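Local coordinates for small ribosomal subunit protein bS6 (Aquifex aeolicus, PDB 2J5A) that probably binds 16S ribosomal RNA together with protein bS18, as a structural component of the small ribosomal subunit, at residues Y10-V16 with R65-F71; I58-A64 with V92-L96. The contacts are given in a common frame with arbitrary orientation. Numbering follows the deposited sequence.

Contact 1: Y10-V16 with R65-F71; sequences YETVFAV and RYFLVQF
Two extended strands, 10-16 and 65-71, run antiparallel with their axes 4.6 Å apart and their N-to-C directions at 157°. The register pairs Tyr10 with Phe71, Thr12 with Val69, Phe14 with Phe67 and Val16 with Arg65 as hydrogen-bonded pairs; Glu11-Gln70, Val13-Leu68 and Ala15-Tyr66 are non-hydrogen-bonded pairs. Each hydrogen-bonded pair satisfies both its amides and both its carbonyls: Tyr10 N to Phe71 O 2.8 Å and Phe71 N to Tyr10 O 2.9 Å; Thr12 N to Val69 O 2.8 Å and Val69 N to Thr12 O 2.9 Å; Phe14 N to Phe67 O 3.2 Å and Phe67 N to Phe14 O 3.1 Å; Val16 N to Arg65 O 2.7 Å and Arg65 N to Val16 O 2.9 Å. The intervening residues of 10-16 turn their backbones to strand 92-100, where Glu11 bonds Ile98, Val13 bonds Leu96 and Ala15 bonds both Ile93 and Arg94; Tyr66 likewise bonds Trp49 of strand 41-53. These are the two central strands of the four-stranded, ferredoxin-like S6 sheet, of order 2-3-1-4. The face carrying Thr12, Phe14, Phe67, Val69 and Phe71 is covered by helices 22-38 and 78-88. Phe71 (chi1 p) lays its ring face against Tyr10 CB, 3.9 Å from the ring centroid, a CH-pi contact; Thr12 OG1 hydrogen-bonds Asn97. Arg65 leads away to salt bridges with Glu22 and Asp48. On the other face Gln70 NE2 donates to Glu11 OE1 (2.7 Å), while Gln70 OE1 accepts from Lys106 N. Ala15 CB sits 4.0 Å from the Tyr66 ring centroid, over its face, and Tyr66 OH hydrogen-bonds Arg94.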
ATOM      1  N   TYR A  10      -0.505  10.536   2.484  1.00 38.67           N
ATOM      2  CA  TYR A  10      -0.451   9.651   1.328  1.00 37.97           C
ATOM      3  C   TYR A  10      -1.350   8.458   1.541  1.00 37.17           C
ATOM      4  O   TYR A  10      -1.659   8.070   2.679  1.00 36.83           O
ATOM      5  CB  TYR A  10       0.979   9.180   1.066  1.00 37.98           C
ATOM      6  CG  TYR A  10       2.005  10.291   0.837  1.00 38.25           C
ATOM      7  CD1 TYR A  10       2.198  10.836  -0.427  1.00 38.62           C
ATOM      8  CD2 TYR A  10       2.790  10.782   1.886  1.00 38.31           C
ATOM      9  CE1 TYR A  10       3.133  11.849  -0.644  1.00 37.62           C
ATOM     10  CE2 TYR A  10       3.738  11.779   1.669  1.00 37.53           C
ATOM     11  CZ  TYR A  10       3.891  12.316   0.403  1.00 38.44           C
ATOM     12  OH  TYR A  10       4.824  13.315   0.165  1.00 40.48           O
ATOM     13  N   GLU A  11      -1.773   7.886   0.428  1.00 36.42           N
ATOM     14  CA  GLU A  11      -2.542   6.667   0.418  1.00 35.85           C
ATOM     15  C   GLU A  11      -1.877   5.720  -0.561  1.00 35.40           C
ATOM     16  O   GLU A  11      -1.499   6.150  -1.655  1.00 35.92           O
ATOM     17  CB  GLU A  11      -3.970   6.937  -0.011  1.00 35.58           C
ATOM     18  CG  GLU A  11      -4.835   5.709  -0.002  1.00 36.19           C
ATOM     19  CD  GLU A  11      -6.280   6.047  -0.202  1.00 38.05           C
ATOM     20  OE1 GLU A  11      -6.867   6.684   0.696  1.00 38.22           O
ATOM     21  OE2 GLU A  11      -6.837   5.668  -1.261  1.00 41.21           O
ATOM     22  N   THR A  12      -1.711   4.457  -0.140  1.00 34.07           N
ATOM     23  CA  THR A  12      -1.118   3.396  -0.959  1.00 33.09           C
ATOM     24  C   THR A  12      -2.124   2.255  -1.069  1.00 31.92           C
ATOM     25  O   THR A  12      -2.740   1.871  -0.093  1.00 31.67           O
ATOM     26  CB  THR A  12       0.184   2.853  -0.324  1.00 33.39           C
ATOM     27  OG1 THR A  12       1.148   3.904  -0.234  1.00 33.90           O
ATOM     28  CG2 THR A  12       0.763   1.719  -1.107  1.00 31.66           C
ATOM     29  N   VAL A  13      -2.289   1.745  -2.271  1.00 31.07           N
ATOM     30  CA  VAL A  13      -3.117   0.592  -2.547  1.00 30.71           C
ATOM     31  C   VAL A  13      -2.241  -0.347  -3.358  1.00 30.56           C
ATOM     32  O   VAL A  13      -1.605   0.080  -4.317  1.00 30.09           O
ATOM     33  CB  VAL A  13      -4.378   0.955  -3.391  1.00 30.68           C
ATOM     34  CG1 VAL A  13      -5.209  -0.275  -3.693  1.00 29.87           C
ATOM     35  CG2 VAL A  13      -5.219   2.013  -2.722  1.00 30.38           C
ATOM     36  N   PHE A  14      -2.204  -1.623  -2.971  1.00 30.69           N
ATOM     37  CA  PHE A  14      -1.445  -2.622  -3.702  1.00 30.37           C
ATOM     38  C   PHE A  14      -2.187  -3.962  -3.730  1.00 31.25           C
ATOM     39  O   PHE A  14      -3.052  -4.236  -2.875  1.00 30.66           O
ATOM     40  CB  PHE A  14      -0.030  -2.763  -3.132  1.00 29.97           C
ATOM     41  CG  PHE A  14       0.007  -3.236  -1.709  1.00 29.96           C
ATOM     42  CD1 PHE A  14      -0.234  -2.367  -0.670  1.00 28.50           C
ATOM     43  CD2 PHE A  14       0.257  -4.586  -1.412  1.00 31.03           C
ATOM     44  CE1 PHE A  14      -0.199  -2.806   0.635  1.00 29.08           C
ATOM     45  CE2 PHE A  14       0.282  -5.028  -0.103  1.00 29.79           C
ATOM     46  CZ  PHE A  14       0.061  -4.148   0.913  1.00 28.89           C
ATOM     47  N   ALA A  15      -1.842  -4.766  -4.743  1.00 31.82           N
ATOM     48  CA  ALA A  15      -2.500  -6.035  -5.038  1.00 32.24           C
ATOM     49  C   ALA A  15      -1.480  -7.152  -4.957  1.00 32.62           C
ATOM     50  O   ALA A  15      -0.441  -7.092  -5.611  1.00 32.16           O
ATOM     51  CB  ALA A  15      -3.123  -6.011  -6.429  1.00 32.08           C
ATOM     52  N   VAL A  16      -1.778  -8.158  -4.136  1.00 33.59           N
ATOM     53  CA  VAL A  16      -0.878  -9.299  -3.892  1.00 34.17           C
ATOM     54  C   VAL A  16      -1.323 -10.498  -4.737  1.00 35.67           C
ATOM     55  O   VAL A  16      -2.523 -10.747  -4.870  1.00 34.27           O
ATOM     56  CB  VAL A  16      -0.898  -9.679  -2.409  1.00 33.74           C
ATOM     57  CG1 VAL A  16      -0.105 -10.938  -2.158  1.00 32.19           C
ATOM     58  CG2 VAL A  16      -0.400  -8.517  -1.569  1.00 33.08           C
ATOM     59  N   ARG A  65      -5.274 -10.022  -4.140  1.00 34.80           N
ATOM     60  CA  ARG A  65      -5.611  -9.537  -2.809  1.00 33.70           C
ATOM     61  C   ARG A  65      -5.235  -8.044  -2.635  1.00 33.08           C
ATOM     62  O   ARG A  65      -4.050  -7.679  -2.703  1.00 32.62           O
ATOM     63  CB  ARG A  65      -4.904 -10.383  -1.746  1.00 33.48           C
ATOM     64  CG  ARG A  65      -5.158  -9.909  -0.322  1.00 32.80           C
ATOM     65  CD  ARG A  65      -6.642  -9.887   0.025  1.00 32.83           C
ATOM     66  NE  ARG A  65      -6.810  -9.910   1.469  1.00 32.75           N
ATOM     67  CZ  ARG A  65      -6.762 -11.016   2.214  1.00 31.75           C
ATOM     68  NH1 ARG A  65      -6.573 -12.205   1.662  1.00 30.17           N
ATOM     69  NH2 ARG A  65      -6.918 -10.922   3.522  1.00 31.75           N
ATOM     70  N   TYR A  66      -6.246  -7.212  -2.372  1.00 31.91           N
ATOM     71  CA  TYR A  66      -6.081  -5.775  -2.276  1.00 31.07           C
ATOM     72  C   TYR A  66      -6.052  -5.303  -0.852  1.00 30.63           C
ATOM     73  O   TYR A  66      -6.951  -5.616  -0.078  1.00 29.93           O
ATOM     74  CB  TYR A  66      -7.217  -5.039  -3.000  1.00 31.69           C
ATOM     75  CG  TYR A  66      -7.026  -4.889  -4.496  1.00 31.06           C
ATOM     76  CD1 TYR A  66      -7.475  -5.862  -5.366  1.00 34.08           C
ATOM     77  CD2 TYR A  66      -6.423  -3.774  -5.029  1.00 31.25           C
ATOM     78  CE1 TYR A  66      -7.318  -5.742  -6.739  1.00 32.23           C
ATOM     79  CE2 TYR A  66      -6.266  -3.634  -6.401  1.00 33.95           C
ATOM     80  CZ  TYR A  66      -6.724  -4.630  -7.245  1.00 33.28           C
ATOM     81  OH  TYR A  66      -6.586  -4.516  -8.597  1.00 35.13           O
ATOM     82  N   PHE A  67      -5.014  -4.528  -0.531  1.00 30.30           N
ATOM     83  CA  PHE A  67      -4.906  -3.803   0.722  1.00 30.13           C
ATOM     84  C   PHE A  67      -4.762  -2.298   0.439  1.00 30.10           C
ATOM     85  O   PHE A  67      -4.274  -1.899  -0.609  1.00 29.81           O
ATOM     86  CB  PHE A  67      -3.691  -4.265   1.546  1.00 29.73           C
ATOM     87  CG  PHE A  67      -3.733  -5.709   1.979  1.00 31.47           C
ATOM     88  CD1 PHE A  67      -4.502  -6.100   3.065  1.00 31.24           C
ATOM     89  CD2 PHE A  67      -2.960  -6.668   1.338  1.00 31.60           C
ATOM     90  CE1 PHE A  67      -4.535  -7.389   3.471  1.00 30.75           C
ATOM     91  CE2 PHE A  67      -2.987  -7.986   1.760  1.00 31.84           C
ATOM     92  CZ  PHE A  67      -3.792  -8.349   2.822  1.00 31.58           C
ATOM     93  N   LEU A  68      -5.141  -1.483   1.422  1.00 30.60           N
ATOM     94  CA  LEU A  68      -5.045  -0.023   1.357  1.00 31.10           C
ATOM     95  C   LEU A  68      -4.535   0.483   2.687  1.00 31.48           C
ATOM     96  O   LEU A  68      -5.031   0.059   3.736  1.00 30.49           O
ATOM     97  CB  LEU A  68      -6.430   0.603   1.081  1.00 31.00           C
ATOM     98  CG  LEU A  68      -6.557   2.128   0.922  1.00 30.80           C
ATOM     99  CD1 LEU A  68      -7.776   2.439   0.076  1.00 31.25           C
ATOM    100  CD2 LEU A  68      -6.602   2.889   2.266  1.00 28.30           C
ATOM    101  N   VAL A  69      -3.558   1.395   2.635  1.00 32.15           N
ATOM    102  CA  VAL A  69      -3.016   2.038   3.843  1.00 32.71           C
ATOM    103  C   VAL A  69      -2.842   3.561   3.604  1.00 32.84           C
ATOM    104  O   VAL A  69      -2.443   4.004   2.517  1.00 32.48           O
ATOM    105  CB  VAL A  69      -1.703   1.328   4.343  1.00 33.36           C
ATOM    106  CG1 VAL A  69      -0.527   1.633   3.464  1.00 32.55           C
ATOM    107  CG2 VAL A  69      -1.384   1.696   5.815  1.00 33.67           C
ATOM    108  N   GLN A  70      -3.220   4.349   4.602  1.00 33.19           N
ATOM    109  CA  GLN A  70      -2.950   5.782   4.596  1.00 34.43           C
ATOM    110  C   GLN A  70      -1.929   6.069   5.668  1.00 34.89           C
ATOM    111  O   GLN A  70      -1.868   5.381   6.711  1.00 35.25           O
ATOM    112  CB  GLN A  70      -4.200   6.627   4.835  1.00 34.39           C
ATOM    113  CG  GLN A  70      -5.348   6.340   3.882  1.00 35.23           C
ATOM    114  CD  GLN A  70      -6.575   7.151   4.221  1.00 35.77           C
ATOM    115  OE1 GLN A  70      -6.807   7.471   5.384  1.00 33.84           O
ATOM    116  NE2 GLN A  70      -7.361   7.507   3.201  1.00 35.69           N
ATOM    117  N   PHE A  71      -1.094   7.050   5.382  1.00 35.33           N
ATOM    118  CA  PHE A  71      -0.009   7.390   6.273  1.00 35.78           C
ATOM    119  C   PHE A  71       0.406   8.842   6.074  1.00 37.11           C
ATOM    120  O   PHE A  71       0.054   9.474   5.067  1.00 36.17           O
ATOM    121  CB  PHE A  71       1.170   6.423   6.091  1.00 35.55           C
ATOM    122  CG  PHE A  71       1.861   6.520   4.747  1.00 34.63           C
ATOM    123  CD1 PHE A  71       1.390   5.807   3.656  1.00 34.45           C
ATOM    124  CD2 PHE A  71       3.006   7.286   4.591  1.00 35.13           C
ATOM    125  CE1 PHE A  71       2.028   5.883   2.418  1.00 33.51           C
ATOM    126  CE2 PHE A  71       3.656   7.382   3.355  1.00 33.68           C
ATOM    127  CZ  PHE A  71       3.160   6.665   2.264  1.00 35.21           C
TER

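Contact 2: I58-A64 with V92-L96. With NA (sodium ion), chain B.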
ATOM      1  N   ILE A  58      -2.842  -9.979 -14.914  1.00 59.86           N
ATOM      2  CA  ILE A  58      -1.499  -9.507 -14.595  1.00 59.70           C
ATOM      3  C   ILE A  58      -0.604 -10.693 -14.246  1.00 59.48           C
ATOM      4  O   ILE A  58      -0.808 -11.339 -13.224  1.00 59.55           O
ATOM      5  CB  ILE A  58      -1.523  -8.530 -13.389  1.00 59.85           C
ATOM      6  CG1 ILE A  58      -2.260  -7.231 -13.751  1.00 59.47           C
ATOM      7  CG2 ILE A  58      -0.097  -8.244 -12.900  1.00 59.79           C
ATOM      8  CD1 ILE A  58      -2.431  -6.285 -12.580  1.00 59.47           C
ATOM      9  N   GLN A  59       0.399 -10.956 -15.081  1.00 59.11           N
ATOM     10  CA  GLN A  59       1.204 -12.179 -14.992  1.00 58.85           C
ATOM     11  C   GLN A  59       0.328 -13.442 -15.011  1.00 58.36           C
ATOM     12  O   GLN A  59       0.603 -14.395 -14.295  1.00 58.19           O
ATOM     13  CB  GLN A  59       2.091 -12.185 -13.738  1.00 58.99           C
ATOM     14  CG  GLN A  59       2.981 -10.965 -13.553  1.00 59.50           C
ATOM     15  CD  GLN A  59       3.889 -11.112 -12.336  1.00 60.43           C
ATOM     16  OE1 GLN A  59       4.476 -12.178 -12.114  1.00 59.16           O
ATOM     17  NE2 GLN A  59       3.997 -10.045 -11.533  1.00 59.41           N
ATOM     18  N   LYS A  60      -0.712 -13.429 -15.840  1.00 58.02           N
ATOM     19  CA  LYS A  60      -1.639 -14.556 -15.995  1.00 58.14           C
ATOM     20  C   LYS A  60      -2.541 -14.795 -14.775  1.00 57.12           C
ATOM     21  O   LYS A  60      -3.009 -15.917 -14.555  1.00 57.22           O
ATOM     22  CB  LYS A  60      -0.898 -15.861 -16.350  1.00 58.89           C
ATOM     23  CG  LYS A  60      -0.132 -15.847 -17.686  1.00 60.95           C
ATOM     24  CD  LYS A  60       0.423 -17.250 -18.034  1.00 63.66           C
ATOM     25  CE  LYS A  60      -0.707 -18.311 -18.110  1.00 64.97           C
ATOM     26  NZ  LYS A  60      -0.347 -19.524 -18.914  1.00 65.49           N
ATOM     27  N   PHE A  61      -2.789 -13.742 -13.998  1.00 55.73           N
ATOM     28  CA  PHE A  61      -3.673 -13.807 -12.842  1.00 54.21           C
ATOM     29  C   PHE A  61      -4.906 -12.996 -13.141  1.00 53.00           C
ATOM     30  O   PHE A  61      -4.823 -11.970 -13.781  1.00 52.38           O
ATOM     31  CB  PHE A  61      -2.975 -13.259 -11.603  1.00 54.45           C
ATOM     32  CG  PHE A  61      -1.839 -14.104 -11.135  1.00 54.15           C
ATOM     33  CD1 PHE A  61      -2.074 -15.381 -10.651  1.00 54.88           C
ATOM     34  CD2 PHE A  61      -0.535 -13.634 -11.173  1.00 54.35           C
ATOM     35  CE1 PHE A  61      -1.031 -16.181 -10.210  1.00 54.90           C
ATOM     36  CE2 PHE A  61       0.516 -14.421 -10.745  1.00 54.37           C
ATOM     37  CZ  PHE A  61       0.272 -15.699 -10.258  1.00 55.33           C
ATOM     38  N   ASN A  62      -6.057 -13.482 -12.690  1.00 52.08           N
ATOM     39  CA  ASN A  62      -7.343 -12.821 -12.927  1.00 50.94           C
ATOM     40  C   ASN A  62      -7.925 -12.246 -11.659  1.00 49.09           C
ATOM     41  O   ASN A  62      -8.914 -11.532 -11.718  1.00 48.83           O
ATOM     42  CB  ASN A  62      -8.363 -13.824 -13.485  1.00 51.55           C
ATOM     43  CG  ASN A  62      -7.928 -14.427 -14.800  1.00 52.96           C
ATOM     44  OD1 ASN A  62      -7.476 -13.718 -15.705  1.00 54.70           O
ATOM     45  ND2 ASN A  62      -8.076 -15.747 -14.922  1.00 54.82           N
ATOM     46  N   ASN A  63      -7.346 -12.612 -10.515  1.00 47.07           N
ATOM     47  CA  ASN A  63      -7.787 -12.124  -9.209  1.00 45.38           C
ATOM     48  C   ASN A  63      -6.553 -11.656  -8.436  1.00 42.85           C
ATOM     49  O   ASN A  63      -5.427 -11.989  -8.806  1.00 42.33           O
ATOM     50  CB  ASN A  63      -8.490 -13.244  -8.420  1.00 45.63           C
ATOM     51  CG  ASN A  63      -9.735 -13.776  -9.118  1.00 49.03           C
ATOM     52  OD1 ASN A  63     -10.837 -13.179  -9.036  1.00 51.80           O
ATOM     53  ND2 ASN A  63      -9.576 -14.899  -9.819  1.00 52.10           N
ATOM     54  N   ALA A  64      -6.762 -10.904  -7.361  1.00 40.37           N
ATOM     55  CA  ALA A  64      -5.653 -10.489  -6.491  1.00 38.59           C
ATOM     56  C   ALA A  64      -6.153 -10.015  -5.136  1.00 36.70           C
ATOM     57  O   ALA A  64      -7.303  -9.637  -5.004  1.00 36.07           O
ATOM     58  CB  ALA A  64      -4.831  -9.386  -7.171  1.00 38.47           C
ATOM     59  N   VAL A  92       3.884  -8.711  -5.172  1.00 38.35           N
ATOM     60  CA  VAL A  92       2.988  -7.569  -5.313  1.00 36.97           C
ATOM     61  C   VAL A  92       2.856  -7.229  -6.769  1.00 36.61           C
ATOM     62  O   VAL A  92       3.817  -6.810  -7.397  1.00 37.64           O
ATOM     63  CB  VAL A  92       3.513  -6.368  -4.514  1.00 37.33           C
ATOM     64  CG1 VAL A  92       2.727  -5.070  -4.853  1.00 35.37           C
ATOM     65  CG2 VAL A  92       3.498  -6.696  -3.023  1.00 34.94           C
ATOM     66  N   ILE A  93       1.677  -7.421  -7.333  1.00 35.98           N
ATOM     67  CA  ILE A  93       1.549  -7.394  -8.781  1.00 35.64           C
ATOM     68  C   ILE A  93       0.937  -6.095  -9.241  1.00 35.91           C
ATOM     69  O   ILE A  93       0.772  -5.859 -10.427  1.00 35.57           O
ATOM     70  CB  ILE A  93       0.773  -8.658  -9.332  1.00 35.94           C
ATOM     71  CG1 ILE A  93      -0.666  -8.751  -8.776  1.00 36.45           C
ATOM     72  CG2 ILE A  93       1.566  -9.936  -9.010  1.00 34.82           C
ATOM     73  CD1 ILE A  93      -1.497  -9.913  -9.370  1.00 36.23           C
ATOM     74  N   ARG A  94       0.591  -5.252  -8.283  1.00 36.62           N
ATOM     75  CA  ARG A  94       0.040  -3.955  -8.570  1.00 37.57           C
ATOM     76  C   ARG A  94       0.209  -3.034  -7.352  1.00 37.73           C
ATOM     77  O   ARG A  94       0.028  -3.454  -6.211  1.00 36.77           O
ATOM     78  CB  ARG A  94      -1.427  -4.092  -8.966  1.00 37.95           C
ATOM     79  CG  ARG A  94      -1.874  -2.923  -9.759  1.00 40.61           C
ATOM     80  CD  ARG A  94      -3.321  -2.971 -10.065  1.00 42.05           C
ATOM     81  NE  ARG A  94      -3.712  -1.724 -10.690  1.00 41.98           N
ATOM     82  CZ  ARG A  94      -4.965  -1.285 -10.787  1.00 42.21           C
ATOM     83  NH1 ARG A  94      -5.980  -1.987 -10.300  1.00 41.01           N
ATOM     84  NH2 ARG A  94      -5.200  -0.126 -11.375  1.00 43.33           N
ATOM     85  N   TRP A  95       0.598  -1.789  -7.610  1.00 38.43           N
ATOM     86  CA  TRP A  95       0.869  -0.818  -6.552  1.00 38.74           C
ATOM     87  C   TRP A  95       0.469   0.574  -7.043  1.00 39.53           C
ATOM     88  O   TRP A  95       0.623   0.884  -8.220  1.00 40.14           O
ATOM     89  CB  TRP A  95       2.341  -0.896  -6.085  1.00 38.31           C
ATOM     90  CG  TRP A  95       3.338  -0.700  -7.157  1.00 37.88           C
ATOM     91  CD1 TRP A  95       4.025   0.439  -7.424  1.00 37.85           C
ATOM     92  CD2 TRP A  95       3.745  -1.660  -8.146  1.00 37.30           C
ATOM     93  NE1 TRP A  95       4.844   0.253  -8.511  1.00 38.43           N
ATOM     94  CE2 TRP A  95       4.689  -1.027  -8.974  1.00 36.47           C
ATOM     95  CE3 TRP A  95       3.410  -2.994  -8.403  1.00 38.40           C
ATOM     96  CZ2 TRP A  95       5.287  -1.666 -10.047  1.00 37.77           C
ATOM     97  CZ3 TRP A  95       4.025  -3.649  -9.481  1.00 38.77           C
ATOM     98  CH2 TRP A  95       4.951  -2.985 -10.283  1.00 38.04           C
ATOM     99  N   LEU A  96      -0.108   1.374  -6.158  1.00 40.38           N
ATOM    100  CA  LEU A  96      -0.590   2.709  -6.500  1.00 41.51           C
ATOM    101  C   LEU A  96      -0.387   3.633  -5.299  1.00 43.25           C
ATOM    102  O   LEU A  96      -0.804   3.321  -4.187  1.00 43.02           O
ATOM    103  CB  LEU A  96      -2.069   2.693  -6.835  1.00 40.92           C
ATOM    104  CG  LEU A  96      -2.590   1.643  -7.816  1.00 41.67           C
ATOM    105  CD1 LEU A  96      -4.087   1.531  -7.641  1.00 41.57           C
ATOM    106  CD2 LEU A  96      -2.215   1.974  -9.276  1.00 41.84           C
TER
HETATM  107 NA    NA B1109       6.010  -6.080  -7.527  1.00 34.25          NA
HETATM  108  O   HOH W   1       6.250  -6.931  -9.463  1.00 37.81           O
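Apolar contact dominates this partly buried meeting, which covers 269 Å² in all, and no hydrogen bond joins 58-64 to 92-96. Ile93 is its centre, its side chain reaching into the concave side of the bend made by 58-64. Ile58 CG2 lies 3.7 Å from Ile93 CB and 3.5 Å from Ile93 O; the tip of the same isoleucine, Ile93 CD1, rests 4.0 Å from Ala64 CB and 4.2 Å from Phe61 CD2. The exposed Gln59 adds a van der Waals touch, its NE2 3.5 Å from Ile93 CG2, and Ile58 CD1 comes within 4.3 Å of Arg94 CD. Phe61 also packs on Pro18 and Thr19, so its ring bridges to the loop that follows strand 8-16.

Backbone hydrogen bonds shape each side separately. Ile58 N to Phe61 O (3.0 Å) and Phe61 N to Ile58 O (3.2 Å) close a type I' beta turn whose central residues, Gln59 and Lys60, are both left-handed (phi 54° and 70°). On the neighbouring strand 8-16, Ala15 shares backbone bonds with Ile93 and Arg94. Among side chains, Arg94 NH1 hydrogen-bonds Tyr66 OH.

Metal coordination falls to the residue just before Ile93. The sodium ion is held by Val92 O at 2.3 Å and by water 1 at 2.1 Å; the main-chain carbonyls of Leu86, Lys87 and Asp89 complete its protein ligands. Ile93 phi/psi of -104/-2° departs from extended geometry, and with Ile93 and Arg94 both facing the single residue Ala15 the arrangement is a classic beta bulge at the start of an edge strand, immediately after a main-chain sodium site.

From the N terminus, strand 8-16 comes first, and the chain then passes through helix 22-38 and strand 41-53 before strand 63-73 returns to close contact 1. On the way into that strand it makes the turn of 58-64, whose partner arrives later, after helix 78-88, when strand 92-100 begins and closes contact 2. The segments alternate along the sequence, so the two loops cross. Strand 8-16 lies between 63-73 and 92-100: Val13 and Ala15 of contact 1 bond to Leu96 and Arg94 of contact 2. Contact 1 thus joins the sheet's middle strands, while contact 2 ties the start of edge strand 92-100 to the turn leading into 63-73, past the end of strand 8-16.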